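Local coordinates for protein P47 (PDB 6EKT) that may help protect botulinum neurotoxin type A2 in the host gut as part of a progenitor toxin complex, and has a fold like that of tubular lipid-binding proteins, at residues 123-128 with 180-185; 176-181 with 411-416. One frame throughout, in Å; residues are numbered along the deposited sequence.

Contact 1: 123-128 with 180-185; sequences NIKELK and LNVTSD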
loop_
_atom_site.group_PDB
_atom_site.type_symbol
_atom_site.label_atom_id
_atom_site.label_comp_id
_atom_site.label_asym_id
_atom_site.label_seq_id
_atom_site.Cartn_x
_atom_site.Cartn_y
_atom_site.Cartn_z
ATOM N N ASN A 123 -10.493 -0.350 18.421
ATOM C CA ASN A 123 -9.839 0.342 17.306
ATOM C C ASN A 123 -8.435 -0.126 16.918
ATOM O O ASN A 123 -7.785 0.492 16.067
ATOM C CB ASN A 123 -9.895 1.842 17.547
ATOM C CG ASN A 123 -11.314 2.372 17.490
ATOM O OD1 ASN A 123 -11.748 3.108 18.374
ATOM N ND2 ASN A 123 -12.057 1.969 16.448
ATOM N N ILE A 124 -7.988 -1.218 17.537
ATOM C CA ILE A 124 -6.734 -1.881 17.174
ATOM C C ILE A 124 -7.049 -3.358 16.955
ATOM O O ILE A 124 -7.671 -3.994 17.810
ATOM C CB ILE A 124 -5.628 -1.746 18.270
ATOM C CG1 ILE A 124 -5.438 -0.286 18.732
ATOM C CG2 ILE A 124 -4.306 -2.376 17.818
ATOM C CD1 ILE A 124 -4.393 0.530 18.004
ATOM N N LYS A 125 -6.638 -3.885 15.802
ATOM C CA LYS A 125 -6.623 -5.335 15.574
ATOM C C LYS A 125 -5.166 -5.811 15.530
ATOM O O LYS A 125 -4.256 -5.032 15.230
ATOM C CB LYS A 125 -7.398 -5.701 14.294
ATOM C CG LYS A 125 -8.772 -5.036 14.155
ATOM C CD LYS A 125 -9.780 -5.540 15.175
ATOM C CE LYS A 125 -11.077 -4.761 15.083
ATOM N NZ LYS A 125 -11.888 -4.998 16.320
ATOM N N GLU A 126 -4.925 -7.068 15.881
ATOM C CA GLU A 126 -3.571 -7.607 15.843
ATOM C C GLU A 126 -3.514 -8.896 15.033
ATOM O O GLU A 126 -4.334 -9.782 15.232
ATOM C CB GLU A 126 -3.070 -7.859 17.257
ATOM C CG GLU A 126 -2.891 -6.578 18.059
ATOM C CD GLU A 126 -2.641 -6.826 19.534
ATOM O OE1 GLU A 126 -3.059 -7.880 20.061
ATOM O OE2 GLU A 126 -2.025 -5.943 20.160
ATOM N N LEU A 127 -2.554 -8.967 14.112
ATOM C CA LEU A 127 -2.302 -10.164 13.321
ATOM C C LEU A 127 -1.394 -11.049 14.153
ATOM O O LEU A 127 -0.268 -10.658 14.503
ATOM C CB LEU A 127 -1.672 -9.804 11.962
ATOM C CG LEU A 127 -1.352 -10.912 10.942
ATOM C CD1 LEU A 127 -2.612 -11.593 10.432
ATOM C CD2 LEU A 127 -0.534 -10.332 9.793
ATOM N N LYS A 128 -1.926 -12.217 14.513
ATOM C CA LYS A 128 -1.264 -13.169 15.393
ATOM C C LYS A 128 -1.479 -14.596 14.867
ATOM O O LYS A 128 -2.410 -14.849 14.089
ATOM C CB LYS A 128 -1.848 -13.116 16.819
ATOM C CG LYS A 128 -1.666 -11.813 17.583
ATOM C CD LYS A 128 -1.916 -12.045 19.067
ATOM C CE LYS A 128 -3.390 -11.916 19.431
ATOM N NZ LYS A 128 -3.543 -11.959 20.915
ATOM N N LEU A 180 -2.984 -3.249 13.575
ATOM C CA LEU A 180 -3.813 -2.566 12.585
ATOM C C LEU A 180 -4.659 -1.519 13.288
ATOM O O LEU A 180 -5.378 -1.843 14.236
ATOM C CB LEU A 180 -4.712 -3.596 11.858
ATOM C CG LEU A 180 -5.726 -3.143 10.791
ATOM C CD1 LEU A 180 -5.980 -4.245 9.764
ATOM C CD2 LEU A 180 -7.046 -2.632 11.375
ATOM N N ASN A 181 -4.578 -0.267 12.816
ATOM C CA ASN A 181 -5.391 0.818 13.355
ATOM C C ASN A 181 -6.691 0.980 12.570
ATOM O O ASN A 181 -6.650 1.303 11.396
ATOM C CB ASN A 181 -4.607 2.151 13.340
ATOM C CG ASN A 181 -3.438 2.155 14.309
ATOM O OD1 ASN A 181 -3.594 1.832 15.477
ATOM N ND2 ASN A 181 -2.267 2.535 13.829
ATOM N N VAL A 182 -7.823 0.759 13.233
ATOM C CA VAL A 182 -9.154 0.960 12.655
ATOM C C VAL A 182 -9.417 2.471 12.438
ATOM O O VAL A 182 -10.004 2.855 11.440
ATOM C CB VAL A 182 -10.262 0.300 13.521
ATOM C CG1 VAL A 182 -11.656 0.535 12.949
ATOM C CG2 VAL A 182 -10.016 -1.203 13.700
ATOM N N THR A 183 -8.985 3.303 13.390
ATOM C CA THR A 183 -9.056 4.772 13.290
ATOM C C THR A 183 -7.623 5.314 13.289
ATOM O O THR A 183 -6.715 4.669 13.812
ATOM C CB THR A 183 -9.759 5.365 14.520
ATOM O OG1 THR A 183 -9.133 4.828 15.691
ATOM C CG2 THR A 183 -11.245 5.000 14.529
ATOM N N SER A 184 -7.425 6.511 12.758
ATOM C CA SER A 184 -6.083 7.073 12.647
ATOM C C SER A 184 -6.124 8.551 12.332
ATOM O O SER A 184 -7.194 9.119 12.121
ATOM C CB SER A 184 -5.300 6.361 11.540
ATOM O OG SER A 184 -5.759 6.780 10.260
ATOM N N ASP A 185 -4.933 9.146 12.267
ATOM C CA ASP A 185 -4.755 10.545 11.910
ATOM C C ASP A 185 -5.049 10.781 10.429
ATOM O O ASP A 185 -5.490 11.858 10.044
ATOM C CB ASP A 185 -3.337 11.003 12.305
ATOM C CG ASP A 185 -3.185 11.208 13.824
ATOM O OD1 ASP A 185 -4.008 11.936 14.407
ATOM O OD2 ASP A 185 -2.253 10.642 14.445
HETATM O O HOH W 1 -6.254 3.018 16.816
#

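Contact 2: 176-181 with 411-416; sequences IFASLN and IKWNNL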
loop_
_atom_site.group_PDB
_atom_site.type_symbol
_atom_site.label_atom_id
_atom_site.label_comp_id
_atom_site.label_asym_id
_atom_site.label_seq_id
_atom_site.Cartn_x
_atom_site.Cartn_y
_atom_site.Cartn_z
ATOM N N ILE A 176 2.941 -10.431 18.027
ATOM C CA ILE A 176 2.152 -9.526 17.175
ATOM C C ILE A 176 2.911 -9.364 15.869
ATOM O O ILE A 176 3.961 -8.711 15.838
ATOM C CB ILE A 176 1.938 -8.121 17.820
ATOM C CG1 ILE A 176 1.349 -8.194 19.248
ATOM C CG2 ILE A 176 1.139 -7.199 16.899
ATOM C CD1 ILE A 176 0.078 -9.021 19.399
ATOM N N PHE A 177 2.392 -9.969 14.802
ATOM C CA PHE A 177 2.969 -9.780 13.467
ATOM C C PHE A 177 2.789 -8.359 12.956
ATOM O O PHE A 177 3.702 -7.805 12.352
ATOM C CB PHE A 177 2.430 -10.812 12.471
ATOM C CG PHE A 177 2.934 -12.208 12.747
ATOM C CD1 PHE A 177 4.194 -12.605 12.297
ATOM C CD2 PHE A 177 2.166 -13.103 13.477
ATOM C CE1 PHE A 177 4.687 -13.885 12.574
ATOM C CE2 PHE A 177 2.647 -14.379 13.769
ATOM C CZ PHE A 177 3.907 -14.770 13.312
ATOM N N ALA A 178 1.614 -7.795 13.211
ATOM C CA ALA A 178 1.276 -6.431 12.811
ATOM C C ALA A 178 0.156 -5.956 13.705
ATOM O O ALA A 178 -0.707 -6.747 14.116
ATOM C CB ALA A 178 0.854 -6.363 11.341
ATOM N N SER A 179 0.195 -4.674 14.048
ATOM C CA SER A 179 -0.956 -4.035 14.640
ATOM C C SER A 179 -1.655 -3.250 13.530
ATOM O O SER A 179 -0.999 -2.686 12.646
ATOM C CB SER A 179 -0.518 -3.134 15.782
ATOM O OG SER A 179 -1.519 -2.191 16.078
ATOM N N LEU A 180 -2.984 -3.249 13.575
ATOM C CA LEU A 180 -3.813 -2.566 12.585
ATOM C C LEU A 180 -4.659 -1.519 13.288
ATOM O O LEU A 180 -5.378 -1.843 14.236
ATOM C CB LEU A 180 -4.712 -3.596 11.858
ATOM C CG LEU A 180 -5.726 -3.143 10.791
ATOM C CD1 LEU A 180 -5.980 -4.245 9.764
ATOM C CD2 LEU A 180 -7.046 -2.632 11.375
ATOM N N ASN A 181 -4.578 -0.267 12.816
ATOM C CA ASN A 181 -5.391 0.818 13.355
ATOM C C ASN A 181 -6.691 0.980 12.570
ATOM O O ASN A 181 -6.650 1.303 11.396
ATOM C CB ASN A 181 -4.607 2.151 13.340
ATOM C CG ASN A 181 -3.438 2.155 14.309
ATOM O OD1 ASN A 181 -3.594 1.832 15.477
ATOM N ND2 ASN A 181 -2.267 2.535 13.829
ATOM N N ILE A 411 -0.778 0.138 9.372
ATOM C CA ILE A 411 -0.142 -1.131 9.710
ATOM C C ILE A 411 1.227 -0.839 10.269
ATOM O O ILE A 411 2.057 -0.232 9.598
ATOM C CB ILE A 411 -0.037 -2.083 8.483
ATOM C CG1 ILE A 411 -1.438 -2.418 7.932
ATOM C CG2 ILE A 411 0.797 -3.352 8.782
ATOM C CD1 ILE A 411 -2.419 -3.050 8.911
ATOM N N LYS A 412 1.438 -1.268 11.504
ATOM C CA LYS A 412 2.764 -1.276 12.084
ATOM C C LYS A 412 3.207 -2.721 12.257
ATOM O O LYS A 412 2.664 -3.452 13.089
ATOM C CB LYS A 412 2.771 -0.530 13.418
ATOM C CG LYS A 412 2.479 0.964 13.269
ATOM C CD LYS A 412 2.863 1.769 14.508
ATOM C CE LYS A 412 1.935 1.543 15.700
ATOM N NZ LYS A 412 0.528 1.890 15.352
ATOM N N TRP A 413 4.184 -3.120 11.452
ATOM C CA TRP A 413 4.726 -4.477 11.498
ATOM C C TRP A 413 5.511 -4.679 12.785
ATOM O O TRP A 413 6.411 -3.895 13.089
ATOM C CB TRP A 413 5.577 -4.731 10.269
ATOM C CG TRP A 413 4.754 -4.755 8.990
ATOM C CD1 TRP A 413 4.602 -3.738 8.084
ATOM C CD2 TRP A 413 3.961 -5.838 8.514
ATOM N NE1 TRP A 413 3.777 -4.135 7.054
ATOM C CE2 TRP A 413 3.383 -5.427 7.280
ATOM C CE3 TRP A 413 3.716 -7.141 8.982
ATOM C CZ2 TRP A 413 2.542 -6.257 6.524
ATOM C CZ3 TRP A 413 2.878 -7.982 8.224
ATOM C CH2 TRP A 413 2.303 -7.534 7.008
ATOM N N ASN A 414 5.127 -5.714 13.543
ATOM C CA ASN A 414 5.555 -5.951 14.948
ATOM C C ASN A 414 5.278 -4.761 15.880
ATOM O O ASN A 414 5.989 -4.539 16.859
ATOM C CB ASN A 414 7.017 -6.462 15.053
ATOM C CG ASN A 414 7.398 -6.933 16.477
ATOM O OD1 ASN A 414 6.655 -7.668 17.140
ATOM N ND2 ASN A 414 8.562 -6.499 16.946
ATOM N N ASN A 415 4.220 -4.005 15.562
ATOM C CA ASN A 415 3.843 -2.777 16.290
ATOM C C ASN A 415 4.961 -1.706 16.360
ATOM O O ASN A 415 4.942 -0.814 17.224
ATOM C CB ASN A 415 3.253 -3.107 17.686
ATOM C CG ASN A 415 2.410 -1.970 18.246
ATOM O OD1 ASN A 415 1.519 -1.438 17.574
ATOM N ND2 ASN A 415 2.711 -1.568 19.474
ATOM N N LEU A 416 5.918 -1.790 15.429
ATOM C CA LEU A 416 7.054 -0.860 15.369
ATOM C C LEU A 416 6.905 0.136 14.224
ATOM O O LEU A 416 6.529 -0.244 13.116
ATOM C CB LEU A 416 8.375 -1.626 15.232
ATOM C CG LEU A 416 8.784 -2.575 16.367
ATOM C CD1 LEU A 416 9.853 -3.534 15.879
ATOM C CD2 LEU A 416 9.258 -1.828 17.610
#

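Contact 1: 123-128 with 180-185
An antiparallel pairing of neighbouring strands in a six-stranded antiparallel sheet joins Ile124 and Lys125, on the long strand 124-141 just after the corner the chain turns at Asn123, to Leu180 and Asn181, at the end of the short strand 178-181. The register follows from two bridges: Lys125 and Leu180 form a hydrogen-bonded pair, Ile124 and Asn181 a non-hydrogen-bonded one. Lys125 N donates to Leu180 O at 2.9 Å, and Leu180 N returns a bond to Lys125 O at 2.7 Å. A third backbone bond, Val182 N to Asn123 O at 2.8 Å, extends the pairing one residue past strand 178-181. Ile124 CA also gives a CA-H...O contact to Leu180 O.

On one face, Lys125 bends at chi2 (-68°), and its methylene CE passes 4.0 Å from Val182 CG2 while CG lies 4.1 Å from Leu180 CD2. The ammonium continues to Asn117 OD1, so only the aliphatic part of the lysine serves this contact. On the face of Ile124 and Asn181 the two side chains run side by side in the same direction, and the CD1 methyl of Ile124 is pressed tightly on Asn181 OD1; with chi2 at -92°, off a staggered position, the isoleucine is probably strained there. A water lies within hydrogen-bonding distance of Asn123 O (3.0 Å) and Asn181 OD1 (3.2 Å) and links the segments, while Asn181 ND2 is held by Asn409 O. At the outer end Thr183 OG1 lies 3.6 Å from Asn123 CB, and Thr183 CG2 packs against the asparagine amide. The whole is an antiparallel pairing of adjacent beta-strands, met where the chain enters one strand and leaves the other.

Contact 2: 176-181 with 411-416
Strand 411-413 forms an edge of the six-stranded antiparallel sheet, and it pairs with strand 178-181 at 4.6 Å between the segment axes and 167° between their directions. Ser179 and Lys412 are the hydrogen-bonded pair, exchanging both backbone bonds, while Ala178 with Trp413 and Leu180 with Ile411 are non-hydrogen-bonded pairs flanking it.

The tight side is apolar. Ala178 CB makes an off-centre CH-pi contact with the Trp413 six-membered ring, 4.3 Å from its centroid and 29° off the normal, and Ile411 CG2 packs near the rim of the indole. With CG1 anti to the carbonyl carbon (chi1 -61°), Ile411 brings CD1 to 3.8 Å from Leu180 CB. Ile211 of strand 208-214 adds to this layer, touching Ala178, Ile411 and Trp413.

On the other face Ser179 is still buried; the looser, solvent side is that of the partly exposed Lys412 and the exposed Asn415. Lys412 bends at chi3 and chi4, and its NZ ends 3.2 Å from Asn181 ND2, two donors that do not bond; the amide donates to Asn409 O instead. From Lys412 the chain reverses through a type II turn (Lys412 to Asn415) overlapped by a type I' turn (Trp413 to Leu416), and Asn415 sets OD1 3.2 Å from Ser179 CB. Lys412 O accepts from Ser179 N and Asn415 N on opposite faces of its plane, and Asn414 N donates to Phe177 O at 2.8 Å.

How the contacts relate
Contacts 1 and 2 hold the two edges of one short strand, 178-181: strand 124-141 pairs with it in contact 1 and strand 411-413 in contact 2, and Leu180 and Asn181 serve both. Their centres lie about 8 Å apart. Contact 1 is a surface contact, with one buried residue of seven touching, and relies on backbone bonds, lysine methylenes and a bridging water. Contact 2 is partly buried, with six of eleven, and adds an aromatic and aliphatic layer. Sequence separation differs too: 52 residues against 230, so contact 2 ties a late part of the chain to this sheet.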